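Local coordinates for thyroid hormone-inducible hepatic protein (Mus musculus, PDB 3ONT) that regulates lipogenesis, notably in the lactating mammary gland, possibly through its interaction with MID1IP1, and may serve as a transcriptional coactivator, at residues Tyr59-Met64 and Glu111-Glu116. Numbering follows the deposited sequence.
Sequences YTYFTM and EELDLE
In this all-helical protein, Y61 and M64, one turn apart near the start of helix 58-73, meet E112, L113 and E116 where the short helix 110-113 gives way to the long helix 115-147, a junction also covered by the second subunit of the homodimer. The one hydrogen bond between the two segments runs from Y61 OH to E112 OE2 (2.6 Å). It meets the carboxylate on its anti side, 18° out of plane, with ring and carboxylate turned 47° apart. A tyrosine suits this place because its hydroxyl donates at the far end of an apolar ring. L113 offers that ring's edge a branched apolar tip, CD2 lying near the ring plane, 4.2 Å from Y61 CD1. E112 OE2 also hydrogen-bonds to H132 NE2 of the second subunit, whose K136 packs on both Y61 and E112. A phenylalanine in place of Y61 would lack the hydroxyl, and the E112 carboxylate would probably be held less firmly, OE2 relying more on H132 of the second subunit. M64, a selenomethionine, is long and flexible enough to bridge the helices: its chain bends at chi3 (69°), bringing CE into van der Waals contact with E112 O at 3.5 Å. Its SE lies 4.4 Å from L113 CD2. E116 runs alongside M64 in the opposite sense, its CB 3.8 Å from M64 CG, and is long enough for OE2 to hydrogen-bond to S67 OG. Apolar packing thus accompanies a hydroxyl–carboxylate hydrogen bond whose acceptor is shared with the other subunit, so helix contact and dimer interface probably depend on one another.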
# COMPACT_ATOMS: atom_id res chain seq x y z
N TYR A 59 25.45 7.42 -0.21
CA TYR A 59 24.83 8.28 -1.19
C TYR A 59 23.78 7.55 -2.03
O TYR A 59 22.73 8.12 -2.36
CB TYR A 59 25.86 8.99 -2.06
CG TYR A 59 25.23 9.81 -3.17
CD1 TYR A 59 24.78 11.10 -2.93
CD2 TYR A 59 25.06 9.26 -4.44
CE1 TYR A 59 24.18 11.84 -3.94
CE2 TYR A 59 24.46 9.98 -5.45
CZ TYR A 59 24.03 11.27 -5.20
OH TYR A 59 23.44 11.98 -6.21
N THR A 60 24.05 6.29 -2.36
CA THR A 60 23.11 5.47 -3.12
C THR A 60 21.84 5.27 -2.30
O THR A 60 20.72 5.28 -2.83
CB THR A 60 23.70 4.08 -3.40
OG1 THR A 60 25.06 4.22 -3.82
CG2 THR A 60 22.90 3.34 -4.47
N TYR A 61 22.02 5.11 -0.99
CA TYR A 61 20.93 4.85 -0.09
C TYR A 61 20.06 6.09 0.08
O TYR A 61 18.83 6.03 -0.04
CB TYR A 61 21.50 4.42 1.24
CG TYR A 61 20.46 3.84 2.14
CD1 TYR A 61 19.90 2.60 1.85
CD2 TYR A 61 20.03 4.52 3.27
CE1 TYR A 61 18.94 2.06 2.67
CE2 TYR A 61 19.05 3.98 4.09
CZ TYR A 61 18.52 2.76 3.79
OH TYR A 61 17.56 2.23 4.60
N PHE A 62 20.70 7.20 0.39
CA PHE A 62 20.08 8.51 0.38
C PHE A 62 19.24 8.68 -0.90
O PHE A 62 18.06 9.02 -0.85
CB PHE A 62 21.22 9.52 0.50
CG PHE A 62 20.84 10.93 0.27
CD1 PHE A 62 20.25 11.68 1.27
CD2 PHE A 62 21.18 11.56 -0.93
CE1 PHE A 62 19.95 13.04 1.07
CE2 PHE A 62 20.88 12.90 -1.15
CZ PHE A 62 20.26 13.64 -0.15
N THR A 63 19.83 8.40 -2.05
CA THR A 63 19.10 8.50 -3.30
C THR A 63 17.83 7.64 -3.32
O THR A 63 16.77 8.10 -3.75
CB THR A 63 20.02 8.13 -4.44
OG1 THR A 63 21.00 9.15 -4.53
CG2 THR A 63 19.30 8.06 -5.76
N MSE A 64 17.93 6.41 -2.82
CA MSE A 64 16.79 5.51 -2.80
C MSE A 64 15.69 6.08 -1.92
O MSE A 64 14.52 6.10 -2.31
CB MSE A 64 17.21 4.12 -2.31
CG MSE A 64 16.10 3.10 -2.41
SE MSE A 64 16.46 1.38 -1.50
CE MSE A 64 16.40 2.05 0.34
N GLU A 111 19.66 -6.72 0.70
CA GLU A 111 18.22 -6.72 0.96
C GLU A 111 17.69 -5.30 1.19
O GLU A 111 16.60 -4.97 0.76
CB GLU A 111 17.86 -7.66 2.11
CG GLU A 111 17.35 -9.03 1.62
CD GLU A 111 18.06 -10.23 2.28
OE1 GLU A 111 18.98 -10.02 3.11
OE2 GLU A 111 17.70 -11.39 1.95
N GLU A 112 18.50 -4.47 1.83
CA GLU A 112 18.22 -3.06 2.03
C GLU A 112 17.98 -2.29 0.71
O GLU A 112 17.13 -1.41 0.65
CB GLU A 112 19.34 -2.42 2.85
CG GLU A 112 18.98 -1.11 3.56
CD GLU A 112 18.02 -1.27 4.75
OE1 GLU A 112 18.00 -2.35 5.39
OE2 GLU A 112 17.30 -0.30 5.06
N LEU A 113 18.70 -2.63 -0.36
CA LEU A 113 18.51 -1.94 -1.64
C LEU A 113 17.42 -2.55 -2.51
O LEU A 113 16.94 -1.92 -3.46
CB LEU A 113 19.83 -1.83 -2.40
CG LEU A 113 20.96 -1.07 -1.69
CD1 LEU A 113 22.32 -1.41 -2.33
CD2 LEU A 113 20.76 0.45 -1.63
N ASP A 114 17.02 -3.78 -2.21
CA ASP A 114 15.87 -4.35 -2.90
C ASP A 114 14.57 -3.71 -2.42
O ASP A 114 13.51 -3.92 -3.02
CB ASP A 114 15.82 -5.86 -2.73
CG ASP A 114 16.87 -6.57 -3.54
OD1 ASP A 114 17.00 -7.81 -3.37
OD2 ASP A 114 17.57 -5.91 -4.36
N LEU A 115 14.66 -2.91 -1.36
CA LEU A 115 13.49 -2.30 -0.74
C LEU A 115 12.67 -1.42 -1.68
O LEU A 115 11.45 -1.43 -1.60
CB LEU A 115 13.84 -1.56 0.55
CG LEU A 115 14.06 -2.43 1.80
CD1 LEU A 115 13.96 -1.60 3.06
CD2 LEU A 115 13.05 -3.55 1.90
N GLU A 116 13.33 -0.67 -2.55
CA GLU A 116 12.58 0.16 -3.51
C GLU A 116 11.74 -0.71 -4.46
O GLU A 116 10.58 -0.39 -4.74
CB GLU A 116 13.51 1.11 -4.29
CG GLU A 116 12.80 1.97 -5.34
CD GLU A 116 13.70 3.03 -6.01
OE1 GLU A 116 14.95 2.95 -5.93
OE2 GLU A 116 13.13 3.96 -6.64